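Local coordinates for universal stress protein MJ0577 (PDB 1MJH), which binds ATP and a manganese ion as a homodimer of the universal stress protein A family, at residues B[142-145]-B[146-150]; B[13-16]-B[17-20]; B[27-31]-B[32-36]. One frame throughout, in Å; residues are numbered along the deposited sequence.

Contact 1: B[142-145]-B[146-150]; sequences VTEN and VIKKS. With ATP (adenosine-5'-triphosphate), chain F.
Val142 and Thr143 pair through their carbonyl oxygens with the backbone N of Val146 and Ile147, as turns of helix 141-149 in the beta-alpha-beta unit formed with strands 123-127 and 154-157. The i to i+4 ladder runs on through Lys148 and Lys149. At the helix start, amides serve the nucleotide instead: Val142 N donates to ATP O1A at 2.8 Å, with a weak second bond from Thr143 N, an arrangement consistent with the positive end of the helix dipole facing the alpha-phosphate. Thr143 OG1 is hydrogen-bonded to Gly127 O while lying 3.0 Å from C5' of the ATP. Apolar contacts follow the inner side, where Thr143 CG2 meets Ile147 CD1 at 3.8 Å and Val146 packs on Ile124 and Met126 of the sheet. Charge marks another side. Glu144, its CG swung away from the backbone N (chi1 -172°) and its chain extended, lies alongside an equally extended Lys148; across the dimer Glu144 packs on Glu144 of the second subunit and Lys148 on Leu138 of that subunit. Within the helix their ends meet in a salt bridge in which Lys148 NZ takes the anti lone pair of Glu144 OE2, at 2.7 Å.

Contact 2: B[13-16]-B[17-20]; sequences DFSE and TAEI. With ATP (adenosine-5'-triphosphate), chain F.
Asp13 and Ser15 meet Ala18 at the start of helix 16-27, Asp13 through OD1 and Ser15 through OG. The Asp13 side chain reaches this place in steps. Its CB lies over the face of the adenine's five-membered ring, 3.5 Å from ATP N7. From there CG turns into the crowded position between the backbone N and the carbonyl carbon (chi1 56°), which aims the carboxylate at the helix start on one side and at the nucleotide on the other. OD1 touches Ala18 CB at 3.3 Å and accepts twice from Ser15: its backbone N, at 3.0 Å, comes from well above the carboxylate plane and makes an Asx turn, while its hydroxyl OG, at 2.7 Å, approaches from the same face but nearer the plane, on the syn side. OD2 lies 3.4 Å from ATP C8 and takes a weak bond from Lys131 N. Ser15 is the N-cap: OG donates to Asp13 OD1 and accepts from Ala18 N at 3.0 Å, so the aspartate, behind the cap, fixes the rotation of the capping hydroxyl. Farther out, one water links Glu16 OE2 to Thr17 OG1. The turn leads from strand 7-11 into helix 16-27, and the ring of Phe14 in it meets His40 of strand 35-43 and packs on Ala81, Lys84, Met85 and Ile88 of helix 66-95.

Contact 3: B[27-31]-B[32-36]; sequences AFKTL and KAEEV
Lys29 and Thr30 grip the carboxylate of Glu34 across the turn that joins helix 16-27 to strand 35-43. Ahead of them, Phe28 points its ring inward, edge-to-face with Tyr5 and against Ile8, Ile123 and Ile125. Lys29 follows with a chain bent at chi2 (57°) and again at chi4, a double fold that brings the ammonium group back over the turn. There NZ makes three bonds, to Thr30 O at 2.7 Å, to Lys32 O at 2.8 Å almost in line with the carbonyl bond, and in a salt bridge to Glu34 OE1 at 3.1 Å. With an alanine at Lys29, the two carbonyls and the buried Glu34 would probably lose their shared positive partner, and the turn would be freer to shift. Thr30 supplies the other donor to OE1: its backbone N bonds at 3.2 Å and nearly straight (171°), arriving from the opposite face of the carboxylate to the lysine, so that this oxygen is held between them. The Thr30 hydroxyl accepts from Lys32 N at 2.9 Å, an ST turn, and OG1 also lies 3.0 Å from Glu34 OE2. Leu31 forms the outer bend. Together these bonds close the return from helix to strand in a right-handed beta-alpha-beta crossover, strand 7-11, helix 16-27 and strand 35-43, of the parallel alpha/beta fold of the universal stress proteins.

How the contacts relate
Contacts 1 and 2 both touch the ATP, from helices packed on opposite faces of the parallel sheet. Their centres are 17 Å apart and their nearest atoms about 7 Å, with the nucleotide bridging them: 142-145 serves the alpha-phosphate and 13-16 the adenine. The side chains of Val142 and Asp13 each lie about 4 Å from the manganese ion. Contact 3 stands apart from the pocket, the Phe28 side chain being about 14 Å from the ATP, and its centre is 24 Å from that of contact 1. It belongs with contact 2, whose centre is 21 Å away, since the two flank helix 16-27, one at its capped start and the other beyond its end.

Contact 1: B[142-145]-B[146-150]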
loop_
_atom_site.group_PDB
_atom_site.type_symbol
_atom_site.label_atom_id
_atom_site.label_comp_id
_atom_site.label_asym_id
_atom_site.label_seq_id
_atom_site.Cartn_x
_atom_site.Cartn_y
_atom_site.Cartn_z
ATOM N N VAL B 142 8.881 8.169 6.741
ATOM C CA VAL B 142 7.511 8.314 7.281
ATOM C C VAL B 142 6.654 7.141 6.827
ATOM O O VAL B 142 5.965 6.477 7.582
ATOM C CB VAL B 142 6.917 9.666 6.832
ATOM C CG1 VAL B 142 5.476 9.809 7.344
ATOM C CG2 VAL B 142 7.762 10.851 7.291
ATOM N N THR B 143 6.801 6.776 5.516
ATOM C CA THR B 143 6.042 5.628 5.017
ATOM C C THR B 143 6.442 4.325 5.688
ATOM O O THR B 143 5.557 3.553 6.055
ATOM C CB THR B 143 6.184 5.451 3.482
ATOM O OG1 THR B 143 5.822 6.753 2.975
ATOM C CG2 THR B 143 5.289 4.340 2.997
ATOM N N GLU B 144 7.753 4.096 5.859
ATOM C CA GLU B 144 8.139 2.856 6.547
ATOM C C GLU B 144 7.578 2.805 7.970
ATOM O O GLU B 144 7.049 1.771 8.337
ATOM C CB GLU B 144 9.673 2.753 6.580
ATOM C CG GLU B 144 10.021 1.333 7.123
ATOM C CD GLU B 144 11.490 1.031 7.021
ATOM O OE1 GLU B 144 12.245 1.728 6.311
ATOM O OE2 GLU B 144 11.938 0.045 7.672
ATOM N N ASN B 145 7.627 3.912 8.707
ATOM C CA ASN B 145 7.018 3.874 10.064
ATOM C C ASN B 145 5.514 3.731 10.045
ATOM O O ASN B 145 4.940 3.069 10.926
ATOM C CB ASN B 145 7.341 5.197 10.767
ATOM C CG ASN B 145 8.645 5.231 11.497
ATOM O OD1 ASN B 145 8.942 4.418 12.388
ATOM N ND2 ASN B 145 9.495 6.218 11.169
ATOM N N VAL B 146 4.804 4.394 9.102
ATOM C CA VAL B 146 3.349 4.212 9.078
ATOM C C VAL B 146 2.959 2.793 8.720
ATOM O O VAL B 146 2.017 2.232 9.321
ATOM C CB VAL B 146 2.713 5.205 8.063
ATOM C CG1 VAL B 146 1.254 4.825 7.799
ATOM C CG2 VAL B 146 2.938 6.615 8.634
ATOM N N ILE B 147 3.659 2.140 7.771
ATOM C CA ILE B 147 3.264 0.763 7.470
ATOM C C ILE B 147 3.480 -0.138 8.699
ATOM O O ILE B 147 2.678 -1.048 8.950
ATOM C CB ILE B 147 4.113 0.238 6.281
ATOM C CG1 ILE B 147 3.660 0.959 4.982
ATOM C CG2 ILE B 147 4.003 -1.266 6.151
ATOM C CD1 ILE B 147 4.749 0.690 3.924
ATOM N N LYS B 148 4.597 0.012 9.369
ATOM C CA LYS B 148 4.961 -0.836 10.516
ATOM C C LYS B 148 4.116 -0.510 11.749
ATOM O O LYS B 148 3.945 -1.415 12.551
ATOM C CB LYS B 148 6.433 -0.623 10.894
ATOM C CG LYS B 148 7.333 -1.225 9.792
ATOM C CD LYS B 148 8.798 -1.159 10.108
ATOM C CE LYS B 148 9.591 -2.057 9.142
ATOM N NZ LYS B 148 11.052 -1.802 9.477
ATOM N N LYS B 149 3.652 0.733 11.853
ATOM C CA LYS B 149 2.967 1.027 13.155
ATOM C C LYS B 149 1.481 1.077 13.007
ATOM O O LYS B 149 0.798 1.000 14.053
ATOM C CB LYS B 149 3.575 2.311 13.722
ATOM C CG LYS B 149 4.994 2.163 14.289
ATOM C CD LYS B 149 5.616 3.514 14.609
ATOM C CE LYS B 149 7.106 3.434 14.885
ATOM N NZ LYS B 149 7.604 4.705 15.481
ATOM N N SER B 150 0.888 1.466 11.886
ATOM C CA SER B 150 -0.549 1.466 11.713
ATOM C C SER B 150 -1.116 0.107 11.398
ATOM O O SER B 150 -0.515 -0.691 10.636
ATOM C CB SER B 150 -0.904 2.447 10.573
ATOM O OG SER B 150 -2.321 2.503 10.382
HETATM P PG ATP F . 12.743 11.131 4.863
HETATM O O1G ATP F . 12.830 9.842 5.603
HETATM O O2G ATP F . 11.778 11.964 5.502
HETATM O O3G ATP F . 14.042 11.807 4.729
HETATM P PB ATP F . 11.348 11.247 2.264
HETATM O O1B ATP F . 11.925 11.003 0.935
HETATM O O2B ATP F . 11.089 12.676 2.462
HETATM O O3B ATP F . 12.292 10.648 3.372
HETATM P PA ATP F . 8.740 10.398 3.434
HETATM O O1A ATP F . 8.761 9.126 4.113
HETATM O O2A ATP F . 8.749 11.578 4.228
HETATM O O3A ATP F . 9.999 10.404 2.378
HETATM O "O5'" ATP F . 7.569 10.647 2.408
HETATM C "C5'" ATP F . 6.658 9.544 2.169
HETATM C "C4'" ATP F . 5.232 10.061 2.186
HETATM O "O4'" ATP F . 4.904 10.395 3.593
HETATM C "C3'" ATP F . 4.947 11.356 1.441
HETATM O "O3'" ATP F . 4.773 11.165 0.030
HETATM C "C2'" ATP F . 3.660 11.818 2.168
HETATM O "O2'" ATP F . 2.540 11.065 1.660
HETATM C "C1'" ATP F . 3.994 11.434 3.633
HETATM N N9 ATP F . 4.526 12.539 4.419
HETATM C C8 ATP F . 5.811 12.856 4.693
HETATM N N7 ATP F . 5.948 13.882 5.511
HETATM C C5 ATP F . 4.717 14.282 5.739
HETATM C C6 ATP F . 4.245 15.323 6.522
HETATM N N6 ATP F . 5.085 16.131 7.169
HETATM N N1 ATP F . 2.926 15.484 6.573
HETATM C C2 ATP F . 2.069 14.635 5.919
HETATM N N3 ATP F . 2.431 13.596 5.145
HETATM C C4 ATP F . 3.782 13.529 5.104
#

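Contact 2: B[13-16]-B[17-20]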
loop_
_atom_site.group_PDB
_atom_site.type_symbol
_atom_site.label_atom_id
_atom_site.label_comp_id
_atom_site.label_asym_id
_atom_site.label_seq_id
_atom_site.Cartn_x
_atom_site.Cartn_y
_atom_site.Cartn_z
ATOM N N ASP B 13 3.056 15.927 2.166
ATOM C CA ASP B 13 4.123 16.843 2.509
ATOM C C ASP B 13 4.384 17.788 1.338
ATOM O O ASP B 13 5.395 18.493 1.322
ATOM C CB ASP B 13 5.418 16.034 2.826
ATOM C CG ASP B 13 5.802 15.126 1.669
ATOM O OD1 ASP B 13 5.068 15.110 0.645
ATOM O OD2 ASP B 13 6.801 14.365 1.770
ATOM N N PHE B 14 3.454 17.836 0.395
ATOM C CA PHE B 14 3.542 18.696 -0.801
ATOM C C PHE B 14 4.708 18.328 -1.694
ATOM O O PHE B 14 5.106 19.146 -2.567
ATOM C CB PHE B 14 3.523 20.210 -0.492
ATOM C CG PHE B 14 2.511 20.532 0.593
ATOM C CD1 PHE B 14 1.178 20.247 0.404
ATOM C CD2 PHE B 14 2.919 21.052 1.808
ATOM C CE1 PHE B 14 0.213 20.491 1.378
ATOM C CE2 PHE B 14 1.986 21.298 2.811
ATOM C CZ PHE B 14 0.648 21.016 2.565
ATOM N N SER B 15 5.181 17.082 -1.611
ATOM C CA SER B 15 6.313 16.660 -2.456
ATOM C C SER B 15 5.845 16.148 -3.812
ATOM O O SER B 15 4.659 15.922 -4.027
ATOM C CB SER B 15 7.092 15.522 -1.788
ATOM O OG SER B 15 6.226 14.379 -1.650
ATOM N N GLU B 16 6.773 16.059 -4.783
ATOM C CA GLU B 16 6.383 15.501 -6.076
ATOM C C GLU B 16 5.764 14.117 -5.928
ATOM O O GLU B 16 4.835 13.760 -6.652
ATOM C CB GLU B 16 7.644 15.422 -6.920
ATOM C CG GLU B 16 7.693 14.586 -8.166
ATOM C CD GLU B 16 9.155 14.607 -8.657
ATOM O OE1 GLU B 16 9.391 15.668 -9.297
ATOM O OE2 GLU B 16 9.941 13.668 -8.369
ATOM N N THR B 17 6.379 13.264 -5.075
ATOM C CA THR B 17 5.801 11.910 -4.949
ATOM C C THR B 17 4.420 11.954 -4.287
ATOM O O THR B 17 3.524 11.237 -4.729
ATOM C CB THR B 17 6.744 11.017 -4.097
ATOM O OG1 THR B 17 8.048 10.995 -4.749
ATOM C CG2 THR B 17 6.276 9.579 -4.187
ATOM N N ALA B 18 4.211 12.794 -3.294
ATOM C CA ALA B 18 2.858 12.906 -2.705
ATOM C C ALA B 18 1.871 13.341 -3.789
ATOM O O ALA B 18 0.671 13.039 -3.755
ATOM C CB ALA B 18 2.872 13.877 -1.509
ATOM N N GLU B 19 2.277 14.225 -4.738
ATOM C CA GLU B 19 1.354 14.609 -5.830
ATOM C C GLU B 19 1.009 13.456 -6.736
ATOM O O GLU B 19 -0.125 13.383 -7.207
ATOM C CB GLU B 19 1.986 15.764 -6.640
ATOM C CG GLU B 19 1.763 17.068 -5.856
ATOM C CD GLU B 19 0.345 17.596 -6.125
ATOM O OE1 GLU B 19 -0.161 17.669 -7.281
ATOM O OE2 GLU B 19 -0.276 17.963 -5.092
ATOM N N ILE B 20 1.923 12.464 -6.944
ATOM C CA ILE B 20 1.544 11.270 -7.654
ATOM C C ILE B 20 0.458 10.531 -6.869
ATOM O O ILE B 20 -0.496 10.012 -7.451
ATOM C CB ILE B 20 2.713 10.290 -7.920
ATOM C CG1 ILE B 20 3.854 11.092 -8.582
ATOM C CG2 ILE B 20 2.265 9.174 -8.862
ATOM C CD1 ILE B 20 5.104 10.240 -8.811
HETATM P PG ATP F . 12.743 11.131 4.863
HETATM O O1G ATP F . 12.830 9.842 5.603
HETATM O O2G ATP F . 11.778 11.964 5.502
HETATM O O3G ATP F . 14.042 11.807 4.729
HETATM P PB ATP F . 11.348 11.247 2.264
HETATM O O1B ATP F . 11.925 11.003 0.935
HETATM O O2B ATP F . 11.089 12.676 2.462
HETATM O O3B ATP F . 12.292 10.648 3.372
HETATM P PA ATP F . 8.740 10.398 3.434
HETATM O O1A ATP F . 8.761 9.126 4.113
HETATM O O2A ATP F . 8.749 11.578 4.228
HETATM O O3A ATP F . 9.999 10.404 2.378
HETATM O "O5'" ATP F . 7.569 10.647 2.408
HETATM C "C5'" ATP F . 6.658 9.544 2.169
HETATM C "C4'" ATP F . 5.232 10.061 2.186
HETATM O "O4'" ATP F . 4.904 10.395 3.593
HETATM C "C3'" ATP F . 4.947 11.356 1.441
HETATM O "O3'" ATP F . 4.773 11.165 0.030
HETATM C "C2'" ATP F . 3.660 11.818 2.168
HETATM O "O2'" ATP F . 2.540 11.065 1.660
HETATM C "C1'" ATP F . 3.994 11.434 3.633
HETATM N N9 ATP F . 4.526 12.539 4.419
HETATM C C8 ATP F . 5.811 12.856 4.693
HETATM N N7 ATP F . 5.948 13.882 5.511
HETATM C C5 ATP F . 4.717 14.282 5.739
HETATM C C6 ATP F . 4.245 15.323 6.522
HETATM N N6 ATP F . 5.085 16.131 7.169
HETATM N N1 ATP F . 2.926 15.484 6.573
HETATM C C2 ATP F . 2.069 14.635 5.919
HETATM N N3 ATP F . 2.431 13.596 5.145
HETATM C C4 ATP F . 3.782 13.529 5.104
HETATM O O HOH W 1 8.528 11.433 -7.529
#

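Contact 3: B[27-31]-B[32-36]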
loop_
_atom_site.group_PDB
_atom_site.type_symbol
_atom_site.label_atom_id
_atom_site.label_comp_id
_atom_site.label_asym_id
_atom_site.label_seq_id
_atom_site.Cartn_x
_atom_site.Cartn_y
_atom_site.Cartn_z
ATOM N N ALA B 27 -8.492 8.282 -8.083
ATOM C CA ALA B 27 -8.970 7.052 -8.682
ATOM C C ALA B 27 -9.864 6.213 -7.817
ATOM O O ALA B 27 -10.597 5.334 -8.317
ATOM C CB ALA B 27 -7.761 6.256 -9.231
ATOM N N PHE B 28 -9.811 6.416 -6.489
ATOM C CA PHE B 28 -10.688 5.666 -5.588
ATOM C C PHE B 28 -12.123 6.204 -5.636
ATOM O O PHE B 28 -12.951 5.612 -4.977
ATOM C CB PHE B 28 -10.135 5.712 -4.168
ATOM C CG PHE B 28 -9.212 4.583 -3.829
ATOM C CD1 PHE B 28 -8.022 4.408 -4.502
ATOM C CD2 PHE B 28 -9.538 3.644 -2.852
ATOM C CE1 PHE B 28 -7.167 3.365 -4.207
ATOM C CE2 PHE B 28 -8.691 2.601 -2.567
ATOM C CZ PHE B 28 -7.504 2.445 -3.245
ATOM N N LYS B 29 -12.387 7.340 -6.280
ATOM C CA LYS B 29 -13.773 7.836 -6.345
ATOM C C LYS B 29 -14.692 6.916 -7.147
ATOM O O LYS B 29 -14.288 6.531 -8.239
ATOM C CB LYS B 29 -13.801 9.204 -7.073
ATOM C CG LYS B 29 -15.106 9.974 -6.850
ATOM C CD LYS B 29 -15.338 10.181 -5.364
ATOM C CE LYS B 29 -16.689 10.762 -4.990
ATOM N NZ LYS B 29 -17.802 9.797 -5.184
ATOM N N THR B 30 -15.876 6.563 -6.672
ATOM C CA THR B 30 -16.904 5.878 -7.432
ATOM C C THR B 30 -18.167 6.755 -7.454
ATOM O O THR B 30 -18.078 7.938 -7.128
ATOM C CB THR B 30 -17.347 4.529 -6.839
ATOM O OG1 THR B 30 -18.031 4.774 -5.592
ATOM C CG2 THR B 30 -16.158 3.644 -6.502
ATOM N N LEU B 31 -19.342 6.152 -7.639
ATOM C CA LEU B 31 -20.606 6.866 -7.594
ATOM C C LEU B 31 -21.107 7.024 -6.158
ATOM O O LEU B 31 -22.064 7.773 -5.906
ATOM C CB LEU B 31 -21.710 6.119 -8.370
ATOM C CG LEU B 31 -21.406 5.873 -9.850
ATOM C CD1 LEU B 31 -22.375 4.898 -10.500
ATOM C CD2 LEU B 31 -21.399 7.208 -10.583
ATOM N N LYS B 32 -20.516 6.280 -5.231
ATOM C CA LYS B 32 -20.976 6.299 -3.849
ATOM C C LYS B 32 -20.442 7.528 -3.146
ATOM O O LYS B 32 -19.688 8.268 -3.772
ATOM C CB LYS B 32 -20.562 5.031 -3.092
ATOM C CG LYS B 32 -21.297 3.795 -3.598
ATOM C CD LYS B 32 -21.304 2.688 -2.557
ATOM C CE LYS B 32 -22.267 1.580 -2.953
ATOM N NZ LYS B 32 -22.348 0.528 -1.899
ATOM N N ALA B 33 -20.884 7.752 -1.922
ATOM C CA ALA B 33 -20.403 8.909 -1.159
ATOM C C ALA B 33 -19.062 8.584 -0.523
ATOM O O ALA B 33 -18.928 7.533 0.106
ATOM C CB ALA B 33 -21.474 9.262 -0.133
ATOM N N GLU B 34 -18.020 9.406 -0.672
ATOM C CA GLU B 34 -16.720 9.105 -0.086
ATOM C C GLU B 34 -16.036 10.348 0.485
ATOM O O GLU B 34 -16.421 11.496 0.230
ATOM C CB GLU B 34 -15.707 8.407 -0.976
ATOM C CG GLU B 34 -15.842 6.990 -1.374
ATOM C CD GLU B 34 -16.385 6.695 -2.755
ATOM O OE1 GLU B 34 -16.331 7.583 -3.636
ATOM O OE2 GLU B 34 -16.839 5.527 -2.899
ATOM N N GLU B 35 -15.113 10.047 1.410
ATOM C CA GLU B 35 -14.545 11.168 2.155
ATOM C C GLU B 35 -13.021 11.092 2.196
ATOM O O GLU B 35 -12.532 9.976 2.266
ATOM C CB GLU B 35 -15.084 11.048 3.581
ATOM C CG GLU B 35 -14.662 12.181 4.490
ATOM C CD GLU B 35 -15.676 12.321 5.637
ATOM O OE1 GLU B 35 -16.300 11.330 6.027
ATOM O OE2 GLU B 35 -15.821 13.462 6.114
ATOM N N VAL B 36 -12.371 12.233 2.102
ATOM C CA VAL B 36 -10.910 12.242 2.262
ATOM C C VAL B 36 -10.541 13.035 3.495
ATOM O O VAL B 36 -10.971 14.203 3.675
ATOM C CB VAL B 36 -10.165 12.812 1.032
ATOM C CG1 VAL B 36 -8.657 12.878 1.309
ATOM C CG2 VAL B 36 -10.457 11.929 -0.160
#